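Regulator of Ty1 transposition protein 107 (Saccharomyces cerevisiae, PDB 3T7K) binds phosphorylated histone H2A through C-terminal tandem BRCT repeats, an interaction that serves the repair of DNA damage in budding yeast. Local coordinates at residues A25-T28 with G29-D33; L78-E81 with P82-F85; L131-K134 with V135-A139; L225-E228 with W229-V233. All coordinates share one frame; numbering follows the deposited sequence.

Contact 1: residues A25-T28 with G29-D33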
loop_
_atom_site.group_PDB
_atom_site.type_symbol
_atom_site.label_atom_id
_atom_site.label_comp_id
_atom_site.label_asym_id
_atom_site.label_seq_id
_atom_site.Cartn_x
_atom_site.Cartn_y
_atom_site.Cartn_z
ATOM N N ALA C 25 -5.150 6.476 -13.333
ATOM C CA ALA C 25 -6.585 6.599 -13.558
ATOM C C ALA C 25 -7.202 5.423 -14.327
ATOM O O ALA C 25 -6.494 4.606 -14.941
ATOM C CB ALA C 25 -6.887 7.894 -14.280
ATOM N N VAL C 26 -8.530 5.341 -14.272
ATOM C CA VAL C 26 -9.280 4.625 -15.275
ATOM C C VAL C 26 -10.267 5.651 -15.795
ATOM O O VAL C 26 -10.552 6.612 -15.102
ATOM C CB VAL C 26 -9.990 3.360 -14.712
ATOM C CG1 VAL C 26 -8.952 2.398 -14.142
ATOM C CG2 VAL C 26 -11.004 3.738 -13.651
ATOM N N CYS C 27 -10.734 5.485 -17.030
ATOM C CA CYS C 27 -11.817 6.307 -17.544
ATOM C C CYS C 27 -13.060 5.451 -17.591
ATOM O O CYS C 27 -12.971 4.246 -17.825
ATOM C CB CYS C 27 -11.517 6.762 -18.959
ATOM S SG CYS C 27 -9.951 7.626 -19.072
ATOM N N THR C 28 -14.205 6.080 -17.369
ATOM C CA THR C 28 -15.496 5.411 -17.491
ATOM C C THR C 28 -16.397 6.443 -18.138
ATOM O O THR C 28 -16.319 7.626 -17.797
ATOM C CB THR C 28 -16.029 4.942 -16.109
ATOM O OG1 THR C 28 -17.240 4.189 -16.269
ATOM C CG2 THR C 28 -16.287 6.129 -15.184
ATOM N N GLY C 29 -17.205 6.026 -19.111
ATOM C CA GLY C 29 -17.993 6.983 -19.865
ATOM C C GLY C 29 -17.104 7.865 -20.744
ATOM O O GLY C 29 -17.519 8.955 -21.161
ATOM N N CYS C 30 -15.881 7.400 -21.017
ATOM C CA CYS C 30 -14.937 8.151 -21.862
ATOM C C CYS C 30 -13.712 7.347 -22.315
ATOM O O CYS C 30 -13.377 6.314 -21.720
ATOM C CB CYS C 30 -14.529 9.488 -21.205
ATOM S SG CYS C 30 -13.937 9.471 -19.449
ATOM N N PHE C 31 -13.070 7.818 -23.388
ATOM C CA PHE C 31 -11.815 7.251 -23.883
ATOM C C PHE C 31 -11.810 5.726 -23.910
ATOM O O PHE C 31 -10.881 5.085 -23.405
ATOM C CB PHE C 31 -10.651 7.741 -23.019
ATOM C CG PHE C 31 -10.537 9.240 -22.929
ATOM C CD1 PHE C 31 -9.951 9.967 -23.958
ATOM C CD2 PHE C 31 -10.980 9.921 -21.797
ATOM C CE1 PHE C 31 -9.815 11.346 -23.874
ATOM C CE2 PHE C 31 -10.847 11.309 -21.703
ATOM C CZ PHE C 31 -10.267 12.022 -22.750
ATOM N N HIS C 32 -12.832 5.142 -24.524
ATOM C CA HIS C 32 -13.078 3.711 -24.350
ATOM C C HIS C 32 -12.060 2.733 -24.991
ATOM O O HIS C 32 -12.067 1.545 -24.674
ATOM C CB HIS C 32 -14.534 3.342 -24.682
ATOM C CG HIS C 32 -14.941 1.994 -24.168
ATOM N ND1 HIS C 32 -14.897 1.663 -22.828
ATOM C CD2 HIS C 32 -15.379 0.898 -24.815
ATOM C CE1 HIS C 32 -15.303 0.410 -22.678
ATOM N NE2 HIS C 32 -15.598 -0.077 -23.872
ATOM N N ASP C 33 -11.191 3.207 -25.880
ATOM C CA ASP C 33 -9.927 2.496 -26.096
ATOM C C ASP C 33 -8.784 3.187 -25.414
ATOM O O ASP C 33 -8.653 3.152 -24.179
ATOM C CB ASP C 33 -9.593 2.427 -27.578
#

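Contact 2: residues L78-E81 with P82-F85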
loop_
_atom_site.group_PDB
_atom_site.type_symbol
_atom_site.label_atom_id
_atom_site.label_comp_id
_atom_site.label_asym_id
_atom_site.label_seq_id
_atom_site.Cartn_x
_atom_site.Cartn_y
_atom_site.Cartn_z
ATOM N N LEU C 78 -14.797 4.531 -6.058
ATOM C CA LEU C 78 -15.098 5.008 -4.708
ATOM C C LEU C 78 -14.522 4.112 -3.613
ATOM O O LEU C 78 -14.679 4.397 -2.424
ATOM C CB LEU C 78 -16.602 5.247 -4.518
ATOM C CG LEU C 78 -17.025 6.531 -5.240
ATOM C CD1 LEU C 78 -18.523 6.582 -5.483
ATOM C CD2 LEU C 78 -16.547 7.765 -4.455
ATOM N N SER C 79 -13.840 3.042 -4.010
ATOM C CA SER C 79 -13.044 2.279 -3.054
ATOM C C SER C 79 -11.549 2.334 -3.369
ATOM O O SER C 79 -10.806 1.430 -2.990
ATOM C CB SER C 79 -13.471 0.816 -3.012
ATOM O OG SER C 79 -13.276 0.246 -4.289
ATOM N N PHE C 80 -11.104 3.378 -4.063
ATOM C CA PHE C 80 -9.672 3.566 -4.224
ATOM C C PHE C 80 -9.068 3.931 -2.862
ATOM O O PHE C 80 -9.778 4.391 -1.957
ATOM C CB PHE C 80 -9.377 4.634 -5.277
ATOM C CG PHE C 80 -9.645 4.190 -6.687
ATOM C CD1 PHE C 80 -10.064 2.899 -6.955
ATOM C CD2 PHE C 80 -9.463 5.058 -7.745
ATOM C CE1 PHE C 80 -10.315 2.489 -8.262
ATOM C CE2 PHE C 80 -9.706 4.667 -9.046
ATOM C CZ PHE C 80 -10.134 3.371 -9.307
ATOM N N GLU C 81 -7.761 3.735 -2.716
ATOM C CA GLU C 81 -7.108 3.845 -1.417
ATOM C C GLU C 81 -5.895 4.792 -1.399
ATOM O O GLU C 81 -4.747 4.346 -1.308
ATOM C CB GLU C 81 -6.696 2.449 -0.962
ATOM C CG GLU C 81 -7.897 1.495 -0.812
ATOM C CD GLU C 81 -7.477 0.053 -0.566
ATOM O OE1 GLU C 81 -6.270 -0.187 -0.328
ATOM O OE2 GLU C 81 -8.350 -0.840 -0.621
ATOM N N PRO C 82 -6.145 6.105 -1.468
ATOM C CA PRO C 82 -7.482 6.684 -1.569
ATOM C C PRO C 82 -7.795 7.114 -2.986
ATOM O O PRO C 82 -6.920 7.078 -3.859
ATOM C CB PRO C 82 -7.362 7.928 -0.699
ATOM C CG PRO C 82 -5.933 8.403 -0.991
ATOM C CD PRO C 82 -5.117 7.140 -1.230
ATOM N N LEU C 83 -9.034 7.547 -3.207
ATOM C CA LEU C 83 -9.363 8.265 -4.425
ATOM C C LEU C 83 -8.911 9.684 -4.188
ATOM O O LEU C 83 -9.240 10.267 -3.166
ATOM C CB LEU C 83 -10.864 8.256 -4.698
ATOM C CG LEU C 83 -11.315 9.100 -5.894
ATOM C CD1 LEU C 83 -10.828 8.506 -7.223
ATOM C CD2 LEU C 83 -12.827 9.246 -5.904
ATOM N N LYS C 84 -8.146 10.242 -5.116
ATOM C CA LYS C 84 -7.608 11.580 -4.917
ATOM C C LYS C 84 -8.248 12.571 -5.858
ATOM O O LYS C 84 -8.426 13.735 -5.525
ATOM C CB LYS C 84 -6.091 11.567 -5.130
ATOM C CG LYS C 84 -5.354 10.848 -4.019
ATOM C CD LYS C 84 -3.847 10.840 -4.206
ATOM C CE LYS C 84 -3.193 10.073 -3.060
ATOM N NZ LYS C 84 -1.716 9.931 -3.221
ATOM N N PHE C 85 -8.590 12.104 -7.050
ATOM C CA PHE C 85 -9.134 12.988 -8.052
ATOM C C PHE C 85 -10.261 12.310 -8.806
ATOM O O PHE C 85 -10.175 11.142 -9.149
ATOM C CB PHE C 85 -8.044 13.406 -9.033
ATOM C CG PHE C 85 -6.925 14.194 -8.406
ATOM C CD1 PHE C 85 -7.069 15.550 -8.155
ATOM C CD2 PHE C 85 -5.723 13.583 -8.099
ATOM C CE1 PHE C 85 -6.026 16.277 -7.598
ATOM C CE2 PHE C 85 -4.673 14.305 -7.545
ATOM C CZ PHE C 85 -4.827 15.648 -7.294
#

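Contact 3: residues L131-K134 with V135-A139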
loop_
_atom_site.group_PDB
_atom_site.type_symbol
_atom_site.label_atom_id
_atom_site.label_comp_id
_atom_site.label_asym_id
_atom_site.label_seq_id
_atom_site.Cartn_x
_atom_site.Cartn_y
_atom_site.Cartn_z
ATOM N N LEU C 131 -10.649 6.635 4.781
ATOM C CA LEU C 131 -11.036 5.878 5.961
ATOM C C LEU C 131 -10.425 4.492 5.887
ATOM O O LEU C 131 -10.265 3.930 4.803
ATOM C CB LEU C 131 -12.546 5.796 6.085
ATOM C CG LEU C 131 -13.196 7.145 6.379
ATOM C CD1 LEU C 131 -14.718 7.048 6.233
ATOM C CD2 LEU C 131 -12.802 7.627 7.774
ATOM N N PRO C 132 -10.053 3.950 7.044
ATOM C CA PRO C 132 -9.406 2.642 7.160
ATOM C C PRO C 132 -10.402 1.488 7.007
ATOM O O PRO C 132 -10.013 0.327 7.146
ATOM C CB PRO C 132 -8.847 2.666 8.583
ATOM C CG PRO C 132 -9.755 3.580 9.304
ATOM C CD PRO C 132 -10.099 4.655 8.333
ATOM N N THR C 133 -11.660 1.811 6.708
ATOM C CA THR C 133 -12.682 0.795 6.497
ATOM C C THR C 133 -13.379 1.027 5.166
ATOM O O THR C 133 -13.293 2.121 4.596
ATOM C CB THR C 133 -13.745 0.830 7.613
ATOM O OG1 THR C 133 -14.333 2.139 7.669
ATOM C CG2 THR C 133 -13.110 0.522 8.951
ATOM N N LYS C 134 -14.058 -0.004 4.671
ATOM C CA LYS C 134 -14.946 0.150 3.522
ATOM C C LYS C 134 -16.385 0.383 3.996
ATOM O O LYS C 134 -16.719 0.097 5.130
ATOM C CB LYS C 134 -14.883 -1.065 2.611
ATOM C CG LYS C 134 -13.516 -1.394 2.122
ATOM C CD LYS C 134 -12.974 -0.302 1.225
ATOM C CE LYS C 134 -11.695 -0.793 0.564
ATOM N NZ LYS C 134 -10.951 0.301 -0.095
ATOM N N VAL C 135 -17.219 0.908 3.110
ATOM C CA VAL C 135 -18.505 1.451 3.497
ATOM C C VAL C 135 -19.387 0.345 4.109
ATOM O O VAL C 135 -20.006 0.555 5.137
ATOM C CB VAL C 135 -19.204 2.151 2.304
ATOM C CG1 VAL C 135 -19.369 1.188 1.141
ATOM C CG2 VAL C 135 -20.557 2.736 2.724
ATOM N N PHE C 136 -19.398 -0.841 3.509
ATOM C CA PHE C 136 -20.241 -1.926 4.037
ATOM C C PHE C 136 -19.610 -2.594 5.236
ATOM O O PHE C 136 -20.298 -3.116 6.121
ATOM C CB PHE C 136 -20.530 -2.950 2.964
ATOM C CG PHE C 136 -21.365 -2.422 1.860
ATOM C CD1 PHE C 136 -22.669 -2.031 2.093
ATOM C CD2 PHE C 136 -20.860 -2.317 0.588
ATOM C CE1 PHE C 136 -23.450 -1.547 1.070
ATOM C CE2 PHE C 136 -21.634 -1.831 -0.442
ATOM C CZ PHE C 136 -22.930 -1.440 -0.196
ATOM N N GLU C 137 -18.285 -2.565 5.264
ATOM C CA GLU C 137 -17.567 -3.048 6.412
ATOM C C GLU C 137 -17.913 -2.195 7.626
ATOM O O GLU C 137 -18.184 -2.728 8.707
ATOM C CB GLU C 137 -16.066 -3.024 6.129
ATOM C CG GLU C 137 -15.233 -3.220 7.347
ATOM C CD GLU C 137 -13.755 -3.134 7.063
ATOM O OE1 GLU C 137 -13.359 -2.700 5.950
ATOM O OE2 GLU C 137 -12.996 -3.510 7.971
ATOM N N ARG C 138 -17.902 -0.874 7.446
ATOM C CA ARG C 138 -18.376 0.062 8.467
ATOM C C ARG C 138 -19.799 -0.217 8.925
ATOM O O ARG C 138 -20.156 0.095 10.065
ATOM C CB ARG C 138 -18.389 1.497 7.933
ATOM C CG ARG C 138 -17.079 2.172 7.933
ATOM C CD ARG C 138 -17.221 3.690 7.874
ATOM N NE ARG C 138 -17.611 4.224 6.568
ATOM C CZ ARG C 138 -16.856 4.197 5.477
ATOM N NH1 ARG C 138 -15.659 3.612 5.496
ATOM N NH2 ARG C 138 -17.299 4.751 4.356
ATOM N N ALA C 139 -20.629 -0.737 8.026
ATOM C CA ALA C 139 -22.051 -0.918 8.314
ATOM C C ALA C 139 -22.344 -2.283 8.905
ATOM O O ALA C 139 -23.504 -2.628 9.149
ATOM C CB ALA C 139 -22.879 -0.718 7.047
HETATM O O HOH W 1 -10.505 -2.161 8.111
HETATM O O HOH W 2 -14.737 4.613 2.643
#

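Contact 4: residues L225-E228 with W229-V233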
loop_
_atom_site.group_PDB
_atom_site.type_symbol
_atom_site.label_atom_id
_atom_site.label_comp_id
_atom_site.label_asym_id
_atom_site.label_seq_id
_atom_site.Cartn_x
_atom_site.Cartn_y
_atom_site.Cartn_z
ATOM N N LEU C 225 -32.653 -8.069 6.829
ATOM C CA LEU C 225 -32.682 -6.859 6.039
ATOM C C LEU C 225 -32.759 -7.262 4.580
ATOM O O LEU C 225 -31.930 -8.024 4.094
ATOM C CB LEU C 225 -31.423 -6.025 6.292
ATOM C CG LEU C 225 -31.262 -4.815 5.380
ATOM C CD1 LEU C 225 -32.428 -3.855 5.553
ATOM C CD2 LEU C 225 -29.959 -4.120 5.710
ATOM N N ILE C 226 -33.765 -6.769 3.878
ATOM C CA ILE C 226 -33.899 -7.065 2.462
ATOM C C ILE C 226 -33.975 -5.745 1.714
ATOM O O ILE C 226 -34.849 -4.920 1.988
ATOM C CB ILE C 226 -35.150 -7.921 2.185
ATOM C CG1 ILE C 226 -35.154 -9.158 3.087
ATOM C CG2 ILE C 226 -35.180 -8.346 0.740
ATOM C CD1 ILE C 226 -36.299 -10.138 2.790
ATOM N N VAL C 227 -33.053 -5.542 0.775
ATOM C CA VAL C 227 -32.967 -4.276 0.057
ATOM C C VAL C 227 -32.899 -4.487 -1.446
ATOM O O VAL C 227 -32.683 -5.606 -1.922
ATOM C CB VAL C 227 -31.692 -3.497 0.453
ATOM C CG1 VAL C 227 -31.697 -3.165 1.938
ATOM C CG2 VAL C 227 -30.478 -4.326 0.094
ATOM N N GLU C 228 -33.094 -3.406 -2.192
ATOM C CA GLU C 228 -32.855 -3.411 -3.628
ATOM C C GLU C 228 -31.392 -3.026 -3.912
ATOM O O GLU C 228 -30.702 -2.468 -3.054
ATOM C CB GLU C 228 -33.790 -2.421 -4.327
ATOM C CG GLU C 228 -35.271 -2.639 -4.009
ATOM C CD GLU C 228 -36.207 -1.714 -4.775
ATOM O OE1 GLU C 228 -36.639 -0.692 -4.204
ATOM O OE2 GLU C 228 -36.518 -2.026 -5.943
ATOM N N TRP C 229 -30.927 -3.333 -5.116
ATOM C CA TRP C 229 -29.574 -2.972 -5.535
ATOM C C TRP C 229 -29.351 -1.483 -5.325
ATOM O O TRP C 229 -28.310 -1.063 -4.830
ATOM C CB TRP C 229 -29.348 -3.367 -7.003
ATOM C CG TRP C 229 -28.096 -2.792 -7.630
ATOM C CD1 TRP C 229 -28.034 -1.979 -8.723
ATOM C CD2 TRP C 229 -26.738 -2.979 -7.194
ATOM N NE1 TRP C 229 -26.728 -1.654 -8.999
ATOM C CE2 TRP C 229 -25.912 -2.255 -8.078
ATOM C CE3 TRP C 229 -26.146 -3.687 -6.144
ATOM C CZ2 TRP C 229 -24.518 -2.217 -7.945
ATOM C CZ3 TRP C 229 -24.757 -3.645 -6.011
ATOM C CH2 TRP C 229 -23.963 -2.917 -6.909
ATOM N N ASN C 230 -30.348 -0.681 -5.673
ATOM C CA ASN C 230 -30.232 0.769 -5.550
ATOM C C ASN C 230 -29.852 1.224 -4.150
ATOM O O ASN C 230 -29.349 2.321 -3.969
ATOM C CB ASN C 230 -31.547 1.436 -5.953
ATOM C CG ASN C 230 -31.372 2.443 -7.058
ATOM O OD1 ASN C 230 -30.885 3.551 -6.830
ATOM N ND2 ASN C 230 -31.773 2.067 -8.268
ATOM N N TRP C 231 -30.132 0.394 -3.150
ATOM C CA TRP C 231 -29.806 0.725 -1.762
ATOM C C TRP C 231 -28.293 0.700 -1.593
ATOM O O TRP C 231 -27.717 1.511 -0.848
ATOM C CB TRP C 231 -30.468 -0.294 -0.813
ATOM C CG TRP C 231 -30.274 -0.086 0.670
ATOM C CD1 TRP C 231 -31.082 0.632 1.523
ATOM C CD2 TRP C 231 -29.226 -0.631 1.483
ATOM N NE1 TRP C 231 -30.600 0.557 2.806
ATOM C CE2 TRP C 231 -29.459 -0.211 2.806
ATOM C CE3 TRP C 231 -28.113 -1.437 1.219
ATOM C CZ2 TRP C 231 -28.619 -0.565 3.858
ATOM C CZ3 TRP C 231 -27.276 -1.786 2.267
ATOM C CH2 TRP C 231 -27.533 -1.350 3.566
ATOM N N CYS C 232 -27.659 -0.245 -2.288
ATOM C CA CYS C 232 -26.205 -0.387 -2.253
ATOM C C CYS C 232 -25.538 0.728 -3.040
ATOM O O CYS C 232 -24.471 1.198 -2.661
ATOM C CB CYS C 232 -25.776 -1.715 -2.858
ATOM S SG CYS C 232 -26.462 -3.144 -2.003
ATOM N N VAL C 233 -26.165 1.127 -4.138
ATOM C CA VAL C 233 -25.622 2.164 -4.996
ATOM C C VAL C 233 -25.647 3.507 -4.297
ATOM O O VAL C 233 -24.680 4.249 -4.365
ATOM C CB VAL C 233 -26.381 2.263 -6.330
ATOM C CG1 VAL C 233 -25.959 3.518 -7.103
ATOM C CG2 VAL C 233 -26.135 1.023 -7.157
#

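Contact 1: residues A25-T28 with G29-D33
The chain leaves strand 23-27 extended through Cys27 and Thr28, then bends sharply at Gly29, whose positive phi of 68° swings Cys30 and Phe31 back beside Cys27. This is the end of the first strand of the N-terminal BRCT repeat, and the Thr-Gly pair at the bend belongs to the phosphate pocket characteristic of peptide-binding BRCT tandems. Thr28 OG1 and Gly29 N both hydrogen-bond to the modified side chain of the bound peptide, consistent with the phosphorylated residue of histone H2A. The threonine hydroxyl lies anti to its own nitrogen (chi1 -175°), which leaves it on the same flank as Gly29 N, with OG1 3.4 Å from that nitrogen. Thr28 OG1 also bonds Thr71 OG1, a second-shell link likely to fix its rotation.

Inside the bend the two cysteines pack without forming a disulfide. Cys27 CB packs at 3.7 Å from Cys30 SG and also rests 3.4 Å from Cys30 O, so the returning backbone lies directly against the strand end. Beyond it comes Phe31, in a left-handed backbone conformation of its own, with its ring meeting that of Phe35. The sulfur of Cys27 approaches this ring obliquely in a sulfur-aromatic contact, 4.8 Å from the ring centroid; its nearest ring atom is CD2 of Phe31, 3.7 Å from Cys27 SG.

Contact 2: residues L78-E81 with P82-F85
The carbonyl oxygen of Phe80 receives a C-H···O contact from Pro82, with Pro82 CA 3.3 Å from Phe80 O and an angle of 148° at the hydrogen. What brings them together is the cis peptide bond between Glu81 and Pro82, which pulls their CA atoms to 2.9 Å and folds residues 80-83 into a cis-proline turn. The kink sets Leu83 beside Phe80, two residues that an extended chain would hold well apart.

Their side chains pack against each other on one side of the turn. Phe80 CB lies 3.6 Å from Leu83 N, and further out Phe80 CD2 meets Leu83 CD1 at 3.7 Å, the methyl approaching the ring obliquely. Phe80 has an unusual second torsion (chi2 -3°), which lays the ring in the plane of its CA-CB bond, CD1 eclipsing CA and CD2 turned to the leucine. Leu83 CD2, the other branch, makes a looser contact with Leu78 CD2 at 4.3 Å.

Glu81 sends its carboxylate the other way, between two lysines. OE2 forms a salt bridge with Lys134 NZ and OE1 one with Lys59 NZ, so the group is probably ionised and held at both oxygens. Lys134 NZ also reaches Ser79 O, tying the turn to the loop that leads into helix 135-138.

The turn bridges helix 72-77 and strand 85-87, with Leu83 resting on Ile63 of strand 62-64, Leu78 on Ile236 and Phe237 of helix 229-237, and Pro82 against Phe114 of the second subunit.

Contact 3: residues L131-K134 with V135-A139
The guanidinium of Arg138 is sandwiched between a leucine methyl and the backbone. Over the centre of one face sits Leu131 CD1, 3.6 Å above the plane, while Val135 CA lies off-centre over the opposite face; Thr133 O and a water are at the edge, in plane. That water accepts from Arg138 NH2, which also bonds Leu239 O. A bend at chi3 (-74°) folds the arginine back toward the loop, where NH1 points at Thr133 OG1, though the position of this hydroxyl is doubtful.

Two bonds tie the loop to the short, weakly bonded helix 135-138. Arg138 N donates to Lys134 O at 2.8 Å, nearly straight, and Glu137 reaches back so that its OE1 takes the N-H of Lys134 at 3.1 Å. The donor comes from above the carboxylate plane, 41° out of it. The other oxygen, Glu137 OE2, accepts from a second water at 2.8 Å, and this water also donates to Pro132 O, stitching loop to helix.

On the far flank of this first turn, Phe136 buries its ring against Trp231, Cys232 and Ile236 of helix 229-237 and His164, just after helix 154-163, while Leu131 and Thr133 pack on the second subunit.

Contact 4: residues L225-E228 with W229-V233
In the C-terminal BRCT repeat, the last parallel strand of the sheet, 224-227, runs straight into helix 229-237, and this junction is built round Trp231, the tryptophan that is a hallmark of the BRCT family. Strand and helix directions are close to perpendicular, at 89°, so side chains at the strand end look onto the first turn of the helix.

Val227 supplies the main contact. Its CG1 methyl sits over the five-membered ring of Trp231, 3.6 Å from the centroid and close to the ring normal, a CH-pi contact. The other methyl, Val227 CG2, reaches the benzo side at Trp231 CE3, 3.9 Å away. Further back along the strand, Leu225 CD2 approaches Trp231 CZ2 at 4.2 Å, obliquely. With CG anti to its backbone nitrogen (chi1 -178°), the indole reaches back alongside Val227 toward Leu225.

The first helical turn is closed by backbone bonds. Trp231 N donates to Glu228 O at 2.9 Å, from well above the carbonyl plane, and Trp229 O is gripped by both Cys232 N, at 2.7 Å, and Val233 N. Trp229 turns away from the strand, to Ile157, Val160 and Leu161 of helix 154-163 and to an apolar side chain of the bound peptide. One turn on, Trp231 O accepts from Ser235 OG; the two residues form the Trp-x-x-x-Ser pattern typical of the last helix of BRCT repeats.

Overall arrangement
Along the chain the four contacts follow in series. Contacts 1 and 2 belong to the N-terminal BRCT repeat with its parallel sheet, their centres about 16 Å apart; contact 4 belongs to the mixed sheet of the C-terminal repeat, and contact 3 comes where the linker enters that repeat. Contact 1, at the peptide's modified side chain, lies about 27 Å between centres from contact 4, where Trp229 touches an apolar side chain of the bound peptide, so the ligand spans both repeats. Contact 1 stops about 4 Å short of contact 2 (nearest atoms); the touching series runs from contact 2 through polar bonds to 3 and through packing to 4, and probably helps orient the repeats.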